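Local coordinates for protein NURA (Sulfolobus solfataricus, PDB 2YGK) that processes the ends of linear double-stranded DNA as a manganese-dependent homodimeric nuclease in double-strand break repair, probably with the HerA helicase, at residues A[26-38]-A[206-218]. Residues are numbered along the deposited sequence; the frame is centred on the assembly and turned at random.
Sequences YLKQEIQDKVNEY and GRDLFGTDYPDIT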
ATOM      1  N   TYR A  26     -24.073  -5.499 -17.912  1.00106.40           N
ATOM      2  CA  TYR A  26     -23.770  -4.069 -18.043  1.00105.18           C
ATOM      3  C   TYR A  26     -22.744  -3.844 -19.144  1.00102.68           C
ATOM      4  O   TYR A  26     -22.956  -3.021 -20.030  1.00102.38           O
ATOM      5  CB  TYR A  26     -23.256  -3.469 -16.731  1.00104.19           C
ATOM      6  CG  TYR A  26     -22.489  -2.155 -16.898  1.00 99.96           C
ATOM      7  CD1 TYR A  26     -23.150  -0.918 -16.855  1.00 99.69           C
ATOM      8  CD2 TYR A  26     -21.099  -2.157 -17.091  1.00 94.68           C
ATOM      9  CE1 TYR A  26     -22.446   0.283 -16.994  1.00 96.44           C
ATOM     10  CE2 TYR A  26     -20.385  -0.958 -17.241  1.00 90.67           C
ATOM     11  CZ  TYR A  26     -21.064   0.254 -17.192  1.00 91.50           C
ATOM     12  OH  TYR A  26     -20.368   1.427 -17.333  1.00 85.40           O
ATOM     13  N   LEU A  27     -21.643  -4.594 -19.084  1.00101.34           N
ATOM     14  CA  LEU A  27     -20.554  -4.455 -20.054  1.00 99.23           C
ATOM     15  C   LEU A  27     -20.983  -4.834 -21.454  1.00101.30           C
ATOM     16  O   LEU A  27     -20.600  -4.176 -22.403  1.00 99.34           O
ATOM     17  CB  LEU A  27     -19.334  -5.294 -19.645  1.00 96.45           C
ATOM     18  CG  LEU A  27     -18.485  -4.709 -18.516  1.00 93.93           C
ATOM     19  CD1 LEU A  27     -17.563  -5.772 -17.904  1.00 91.41           C
ATOM     20  CD2 LEU A  27     -17.693  -3.497 -19.027  1.00 90.23           C
ATOM     21  N   LYS A  28     -21.776  -5.895 -21.568  1.00106.29           N
ATOM     22  CA  LYS A  28     -22.272  -6.373 -22.868  1.00109.43           C
ATOM     23  C   LYS A  28     -23.187  -5.336 -23.524  1.00112.64           C
ATOM     24  O   LYS A  28     -23.134  -5.130 -24.734  1.00111.95           O
ATOM     25  CB  LYS A  28     -23.013  -7.707 -22.686  1.00112.26           C
ATOM     26  CG  LYS A  28     -23.429  -8.401 -23.976  1.00114.56           C
ATOM     27  CD  LYS A  28     -24.086  -9.758 -23.695  1.00118.97           C
ATOM     28  CE  LYS A  28     -24.675 -10.374 -24.961  1.00120.66           C
ATOM     29  NZ  LYS A  28     -25.301 -11.694 -24.696  1.00123.50           N
ATOM     30  N   GLN A  29     -23.994  -4.673 -22.701  1.00117.17           N
ATOM     31  CA  GLN A  29     -25.006  -3.723 -23.163  1.00121.39           C
ATOM     32  C   GLN A  29     -24.495  -2.287 -23.144  1.00120.82           C
ATOM     33  O   GLN A  29     -25.196  -1.370 -23.552  1.00122.85           O
ATOM     34  CB  GLN A  29     -26.287  -3.860 -22.311  1.00125.69           C
ATOM     35  CG  GLN A  29     -27.423  -4.616 -23.018  1.00130.63           C
ATOM     36  CD  GLN A  29     -28.341  -5.403 -22.074  1.00136.56           C
ATOM     37  OE1 GLN A  29     -28.072  -5.535 -20.871  1.00137.72           O
ATOM     38  NE2 GLN A  29     -29.437  -5.934 -22.630  1.00139.94           N
ATOM     39  N   GLU A  30     -23.276  -2.088 -22.672  1.00119.22           N
ATOM     40  CA  GLU A  30     -22.682  -0.760 -22.641  1.00118.96           C
ATOM     41  C   GLU A  30     -21.837  -0.519 -23.880  1.00116.93           C
ATOM     42  O   GLU A  30     -21.862   0.586 -24.411  1.00117.30           O
ATOM     43  CB  GLU A  30     -21.813  -0.580 -21.387  1.00117.75           C
ATOM     44  CG  GLU A  30     -21.182   0.810 -21.203  1.00117.47           C
ATOM     45  CD  GLU A  30     -22.122   1.838 -20.599  1.00121.66           C
ATOM     46  OE1 GLU A  30     -23.352   1.602 -20.557  1.00126.05           O
ATOM     47  OE2 GLU A  30     -21.618   2.896 -20.165  1.00121.59           O
ATOM     48  N   ILE A  31     -21.089  -1.528 -24.337  1.00115.41           N
ATOM     49  CA  ILE A  31     -20.092  -1.296 -25.386  1.00113.38           C
ATOM     50  C   ILE A  31     -19.542  -2.519 -26.167  1.00112.40           C
ATOM     51  O   ILE A  31     -18.400  -2.478 -26.627  1.00110.10           O
ATOM     52  CB  ILE A  31     -18.875  -0.471 -24.818  1.00111.04           C
ATOM     53  CG1 ILE A  31     -18.321  -1.102 -23.539  1.00110.00           C
ATOM     54  CG2 ILE A  31     -19.260   0.995 -24.567  1.00112.22           C
ATOM     55  CD1 ILE A  31     -17.550  -2.376 -23.770  1.00107.90           C
ATOM     56  N   GLN A  32     -20.322  -3.583 -26.357  1.00114.64           N
ATOM     57  CA  GLN A  32     -19.936  -4.616 -27.351  1.00114.23           C
ATOM     58  C   GLN A  32     -19.904  -4.019 -28.777  1.00113.22           C
ATOM     59  O   GLN A  32     -19.132  -4.479 -29.628  1.00111.66           O
ATOM     60  CB  GLN A  32     -20.876  -5.838 -27.319  1.00117.32           C
ATOM     61  CG  GLN A  32     -20.412  -7.036 -28.192  1.00118.36           C
ATOM     62  CD  GLN A  32     -21.444  -8.169 -28.270  1.00123.21           C
ATOM     63  OE1 GLN A  32     -22.517  -8.025 -28.867  1.00125.98           O
ATOM     64  NE2 GLN A  32     -21.103  -9.311 -27.685  1.00124.72           N
ATOM     65  N   ASP A  33     -20.746  -3.002 -29.010  1.00113.85           N
ATOM     66  CA  ASP A  33     -20.790  -2.254 -30.281  1.00113.04           C
ATOM     67  C   ASP A  33     -19.610  -1.275 -30.490  1.00109.55           C
ATOM     68  O   ASP A  33     -18.894  -1.356 -31.499  1.00107.58           O
ATOM     69  CB  ASP A  33     -22.142  -1.511 -30.467  1.00116.18           C
ATOM     70  CG  ASP A  33     -22.858  -1.174 -29.139  1.00118.34           C
ATOM     71  OD1 ASP A  33     -22.305  -1.406 -28.042  1.00116.75           O
ATOM     72  OD2 ASP A  33     -24.009  -0.685 -29.200  1.00121.58           O
ATOM     73  N   LYS A  34     -19.415  -0.361 -29.537  1.00108.00           N
ATOM     74  CA  LYS A  34     -18.434   0.726 -29.687  1.00105.32           C
ATOM     75  C   LYS A  34     -16.985   0.252 -29.711  1.00100.06           C
ATOM     76  O   LYS A  34     -16.126   0.918 -30.277  1.00 98.38           O
ATOM     77  CB  LYS A  34     -18.635   1.795 -28.609  1.00106.63           C
ATOM     78  CG  LYS A  34     -19.944   2.525 -28.784  1.00113.30           C
ATOM     79  CD  LYS A  34     -20.223   3.551 -27.702  1.00119.22           C
ATOM     80  CE  LYS A  34     -21.598   4.203 -27.944  1.00125.11           C
ATOM     81  NZ  LYS A  34     -21.981   5.205 -26.907  1.00128.58           N
ATOM     82  N   VAL A  35     -16.710  -0.899 -29.110  1.00 96.83           N
ATOM     83  CA  VAL A  35     -15.356  -1.431 -29.115  1.00 92.68           C
ATOM     84  C   VAL A  35     -14.865  -1.541 -30.532  1.00 90.27           C
ATOM     85  O   VAL A  35     -13.880  -0.920 -30.905  1.00 89.05           O
ATOM     86  CB  VAL A  35     -15.269  -2.819 -28.469  1.00 92.45           C
ATOM     87  CG1 VAL A  35     -14.016  -3.531 -28.912  1.00 90.20           C
ATOM     88  CG2 VAL A  35     -15.295  -2.695 -26.972  1.00 92.47           C
ATOM     89  N   ASN A  36     -15.582  -2.322 -31.326  1.00 89.57           N
ATOM     90  CA  ASN A  36     -15.174  -2.617 -32.702  1.00 87.51           C
ATOM     91  C   ASN A  36     -15.163  -1.361 -33.591  1.00 85.52           C
ATOM     92  O   ASN A  36     -14.347  -1.260 -34.498  1.00 84.75           O
ATOM     93  CB  ASN A  36     -16.057  -3.733 -33.271  1.00 89.45           C
ATOM     94  CG  ASN A  36     -16.031  -4.997 -32.403  1.00 89.99           C
ATOM     95  OD1 ASN A  36     -14.974  -5.413 -31.909  1.00 88.78           O
ATOM     96  ND2 ASN A  36     -17.199  -5.602 -32.208  1.00 92.75           N
ATOM     97  N   GLU A  37     -16.044  -0.406 -33.296  1.00 84.25           N
ATOM     98  CA  GLU A  37     -15.959   0.942 -33.847  1.00 82.49           C
ATOM     99  C   GLU A  37     -14.575   1.511 -33.583  1.00 77.64           C
ATOM    100  O   GLU A  37     -13.933   2.013 -34.481  1.00 76.57           O
ATOM    101  CB  GLU A  37     -16.983   1.886 -33.192  1.00 84.99           C
ATOM    102  CG  GLU A  37     -18.481   1.459 -33.256  1.00 89.72           C
ATOM    103  CD  GLU A  37     -19.197   1.886 -34.508  1.00 93.31           C
ATOM    104  OE1 GLU A  37     -18.613   2.627 -35.328  1.00 94.37           O
ATOM    105  OE2 GLU A  37     -20.360   1.472 -34.666  1.00 97.91           O
ATOM    106  N   TYR A  38     -14.123   1.417 -32.333  1.00 73.58           N
ATOM    107  CA  TYR A  38     -12.884   2.072 -31.874  1.00 69.50           C
ATOM    108  C   TYR A  38     -11.628   1.207 -31.882  1.00 64.15           C
ATOM    109  O   TYR A  38     -10.625   1.644 -31.356  1.00 62.44           O
ATOM    110  CB  TYR A  38     -13.035   2.531 -30.431  1.00 69.76           C
ATOM    111  CG  TYR A  38     -13.846   3.752 -30.132  1.00 73.56           C
ATOM    112  CD1 TYR A  38     -14.555   4.450 -31.101  1.00 78.59           C
ATOM    113  CD2 TYR A  38     -13.918   4.195 -28.829  1.00 75.17           C
ATOM    114  CE1 TYR A  38     -15.303   5.583 -30.743  1.00 81.82           C
ATOM    115  CE2 TYR A  38     -14.637   5.290 -28.477  1.00 78.73           C
ATOM    116  CZ  TYR A  38     -15.330   5.983 -29.412  1.00 81.39           C
ATOM    117  OH  TYR A  38     -16.036   7.071 -28.954  1.00 85.22           O
ATOM    118  N   GLY A 206      -7.666   4.754 -17.394  1.00 55.09           N
ATOM    119  CA  GLY A 206      -8.226   5.621 -18.416  1.00 56.66           C
ATOM    120  C   GLY A 206      -9.625   5.206 -18.835  1.00 58.64           C
ATOM    121  O   GLY A 206      -9.945   4.024 -18.873  1.00 57.47           O
ATOM    122  N   ARG A 207     -10.449   6.207 -19.133  1.00 61.99           N
ATOM    123  CA  ARG A 207     -11.828   6.031 -19.595  1.00 65.01           C
ATOM    124  C   ARG A 207     -12.141   6.991 -20.732  1.00 66.75           C
ATOM    125  O   ARG A 207     -13.295   7.109 -21.162  1.00 69.08           O
ATOM    126  CB  ARG A 207     -12.808   6.232 -18.426  1.00 67.60           C
ATOM    127  CG  ARG A 207     -12.840   5.030 -17.478  1.00 68.58           C
ATOM    128  CD  ARG A 207     -13.462   5.321 -16.149  1.00 73.11           C
ATOM    129  NE  ARG A 207     -13.560   4.113 -15.314  1.00 75.34           N
ATOM    130  CZ  ARG A 207     -12.573   3.610 -14.578  1.00 73.94           C
ATOM    131  NH1 ARG A 207     -11.378   4.185 -14.562  1.00 73.38           N
ATOM    132  NH2 ARG A 207     -12.782   2.512 -13.860  1.00 74.32           N
ATOM    133  N   ASP A 208     -11.100   7.650 -21.235  1.00 66.35           N
ATOM    134  CA  ASP A 208     -11.238   8.611 -22.308  1.00 68.25           C
ATOM    135  C   ASP A 208     -12.036   8.032 -23.424  1.00 68.85           C
ATOM    136  O   ASP A 208     -12.860   8.728 -24.002  1.00 71.50           O
ATOM    137  CB  ASP A 208      -9.870   9.013 -22.850  1.00 67.18           C
ATOM    138  CG  ASP A 208      -9.157  10.005 -21.948  1.00 69.68           C
ATOM    139  OD1 ASP A 208      -9.708  11.116 -21.761  1.00 74.03           O
ATOM    140  OD2 ASP A 208      -8.058   9.672 -21.437  1.00 70.67           O
ATOM    141  N   LEU A 209     -11.804   6.759 -23.739  1.00 67.34           N
ATOM    142  CA  LEU A 209     -12.457   6.158 -24.904  1.00 67.55           C
ATOM    143  C   LEU A 209     -13.927   5.912 -24.667  1.00 69.61           C
ATOM    144  O   LEU A 209     -14.764   6.563 -25.290  1.00 71.86           O
ATOM    145  CB  LEU A 209     -11.777   4.855 -25.344  1.00 65.26           C
ATOM    146  CG  LEU A 209     -10.520   5.005 -26.189  1.00 62.29           C
ATOM    147  CD1 LEU A 209     -10.118   3.630 -26.681  1.00 58.57           C
ATOM    148  CD2 LEU A 209     -10.749   5.986 -27.346  1.00 59.35           C
ATOM    149  N   PHE A 210     -14.225   4.988 -23.758  1.00 69.36           N
ATOM    150  CA  PHE A 210     -15.566   4.440 -23.615  1.00 71.29           C
ATOM    151  C   PHE A 210     -16.376   5.034 -22.481  1.00 73.60           C
ATOM    152  O   PHE A 210     -17.591   4.920 -22.491  1.00 76.87           O
ATOM    153  CB  PHE A 210     -15.487   2.940 -23.417  1.00 70.13           C
ATOM    154  CG  PHE A 210     -14.708   2.239 -24.471  1.00 68.28           C
ATOM    155  CD1 PHE A 210     -15.206   2.125 -25.764  1.00 69.79           C
ATOM    156  CD2 PHE A 210     -13.491   1.671 -24.181  1.00 66.00           C
ATOM    157  CE1 PHE A 210     -14.491   1.456 -26.749  1.00 67.90           C
ATOM    158  CE2 PHE A 210     -12.762   1.010 -25.159  1.00 65.02           C
ATOM    159  CZ  PHE A 210     -13.268   0.895 -26.443  1.00 66.32           C
ATOM    160  N   GLY A 211     -15.720   5.637 -21.494  1.00 73.07           N
ATOM    161  CA  GLY A 211     -16.425   6.319 -20.406  1.00 75.51           C
ATOM    162  C   GLY A 211     -17.356   5.419 -19.606  1.00 76.94           C
ATOM    163  O   GLY A 211     -18.526   5.755 -19.403  1.00 79.71           O
ATOM    164  N   THR A 212     -16.829   4.278 -19.158  1.00 74.84           N
ATOM    165  CA  THR A 212     -17.614   3.275 -18.457  1.00 75.96           C
ATOM    166  C   THR A 212     -17.085   3.090 -17.040  1.00 75.44           C
ATOM    167  O   THR A 212     -16.122   3.739 -16.641  1.00 73.76           O
ATOM    168  CB  THR A 212     -17.594   1.924 -19.199  1.00 75.04           C
ATOM    169  OG1 THR A 212     -16.303   1.310 -19.075  1.00 71.41           O
ATOM    170  CG2 THR A 212     -17.946   2.111 -20.681  1.00 75.41           C
ATOM    171  N   ASP A 213     -17.730   2.204 -16.284  1.00 76.63           N
ATOM    172  CA  ASP A 213     -17.322   1.923 -14.918  1.00 76.43           C
ATOM    173  C   ASP A 213     -15.996   1.195 -14.868  1.00 72.88           C
ATOM    174  O   ASP A 213     -15.330   1.224 -13.841  1.00 72.33           O
ATOM    175  CB  ASP A 213     -18.375   1.083 -14.184  1.00 79.27           C
ATOM    176  CG  ASP A 213     -19.639   1.866 -13.854  1.00 82.51           C
ATOM    177  OD1 ASP A 213     -19.562   3.096 -13.660  1.00 82.60           O
ATOM    178  OD2 ASP A 213     -20.712   1.231 -13.775  1.00 84.33           O
ATOM    179  N   TYR A 214     -15.624   0.546 -15.970  1.00 70.59           N
ATOM    180  CA  TYR A 214     -14.368  -0.200 -16.071  1.00 67.39           C
ATOM    181  C   TYR A 214     -13.350   0.559 -16.933  1.00 63.97           C
ATOM    182  O   TYR A 214     -13.723   1.422 -17.717  1.00 64.96           O
ATOM    183  CB  TYR A 214     -14.645  -1.609 -16.620  1.00 67.66           C
ATOM    184  CG  TYR A 214     -15.261  -2.499 -15.573  1.00 71.50           C
ATOM    185  CD1 TYR A 214     -16.622  -2.475 -15.319  1.00 77.39           C
ATOM    186  CD2 TYR A 214     -14.467  -3.325 -14.792  1.00 72.21           C
ATOM    187  CE1 TYR A 214     -17.178  -3.283 -14.310  1.00 80.59           C
ATOM    188  CE2 TYR A 214     -14.997  -4.123 -13.806  1.00 74.62           C
ATOM    189  CZ  TYR A 214     -16.349  -4.105 -13.555  1.00 79.16           C
ATOM    190  OH  TYR A 214     -16.858  -4.906 -12.549  1.00 81.55           O
ATOM    191  N   PRO A 215     -12.052   0.267 -16.775  1.00 60.12           N
ATOM    192  CA  PRO A 215     -11.127   0.988 -17.647  1.00 57.13           C
ATOM    193  C   PRO A 215     -11.094   0.474 -19.095  1.00 55.36           C
ATOM    194  O   PRO A 215     -11.444  -0.682 -19.374  1.00 54.53           O
ATOM    195  CB  PRO A 215      -9.781   0.813 -16.945  1.00 55.31           C
ATOM    196  CG  PRO A 215      -9.942  -0.337 -16.050  1.00 56.18           C
ATOM    197  CD  PRO A 215     -11.363  -0.414 -15.668  1.00 59.02           C
ATOM    198  N   ASP A 216     -10.672   1.365 -19.993  1.00 53.99           N
ATOM    199  CA  ASP A 216     -10.679   1.137 -21.451  1.00 52.83           C
ATOM    200  C   ASP A 216      -9.864  -0.067 -21.840  1.00 50.72           C
ATOM    201  O   ASP A 216     -10.251  -0.846 -22.731  1.00 50.20           O
ATOM    202  CB  ASP A 216     -10.092   2.331 -22.184  1.00 52.22           C
ATOM    203  CG  ASP A 216     -10.964   3.568 -22.102  1.00 54.68           C
ATOM    204  OD1 ASP A 216     -12.204   3.453 -22.004  1.00 56.98           O
ATOM    205  OD2 ASP A 216     -10.390   4.676 -22.149  1.00 55.77           O
ATOM    206  N   ILE A 217      -8.741  -0.201 -21.148  1.00 48.84           N
ATOM    207  CA  ILE A 217      -7.770  -1.245 -21.406  1.00 47.19           C
ATOM    208  C   ILE A 217      -8.400  -2.586 -21.110  1.00 48.15           C
ATOM    209  O   ILE A 217      -8.116  -3.549 -21.814  1.00 48.63           O
ATOM    210  CB  ILE A 217      -6.454  -1.029 -20.598  1.00 45.74           C
ATOM    211  CG1 ILE A 217      -5.313  -1.894 -21.165  1.00 44.68           C
ATOM    212  CG2 ILE A 217      -6.667  -1.295 -19.112  1.00 45.67           C
ATOM    213  CD1 ILE A 217      -3.926  -1.704 -20.453  1.00 41.06           C
ATOM    214  N   THR A 218      -9.283  -2.644 -20.107  1.00 49.05           N
ATOM    215  CA  THR A 218     -10.005  -3.876 -19.779  1.00 50.02           C
ATOM    216  C   THR A 218     -11.133  -4.154 -20.778  1.00 51.39           C
ATOM    217  O   THR A 218     -11.387  -5.302 -21.160  1.00 52.03           O
ATOM    218  CB  THR A 218     -10.606  -3.792 -18.365  1.00 51.67           C
ATOM    219  OG1 THR A 218      -9.555  -3.583 -17.409  1.00 50.80           O
ATOM    220  CG2 THR A 218     -11.365  -5.044 -18.028  1.00 52.38           C
TER
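Mostly apolar packing, with F210 wedged against V35 and Y38 and a hydrogen bond between D213 and Y26 at the far end, seats the loop 206-215, which leads into helix 216-223, on the last turns of helix 17-38, well away from the manganese site. CE1 of F210 reaches CD2 of Y38 at 3.5 Å; the planes differ by 26°, but with centroids 5.5 Å apart the rings meet by their rims, with little face over face. At the Y38 edge the carbonyl O of L209 stands 3.4 Å from CE2, while the O of K34 meets the F210 ring in its plane. D216 illustrates how a loop is fixed by the helix that follows it: in this RNase H-like domain its carboxylate takes the backbone N of both L209 and F210. V219 of that helix also packs on I31, V35 and F210. Further along, CG anti to the backbone N (chi1 160°) sends the Y26 ring across to D213, whose N donates to Y26 OH, 2.9 Å away and fairly straight (159°). Phenylalanine in its place would probably leave that N-H without its acceptor and the turn at D213 less firmly tied to the helix. E30 CG packs against T212 CG2 at 3.5 Å. L27 CD2 lies 4.0 Å from Y214 CD1, and the Y214 hydroxyl is bonded to the carbonyl of I68 of the second subunit.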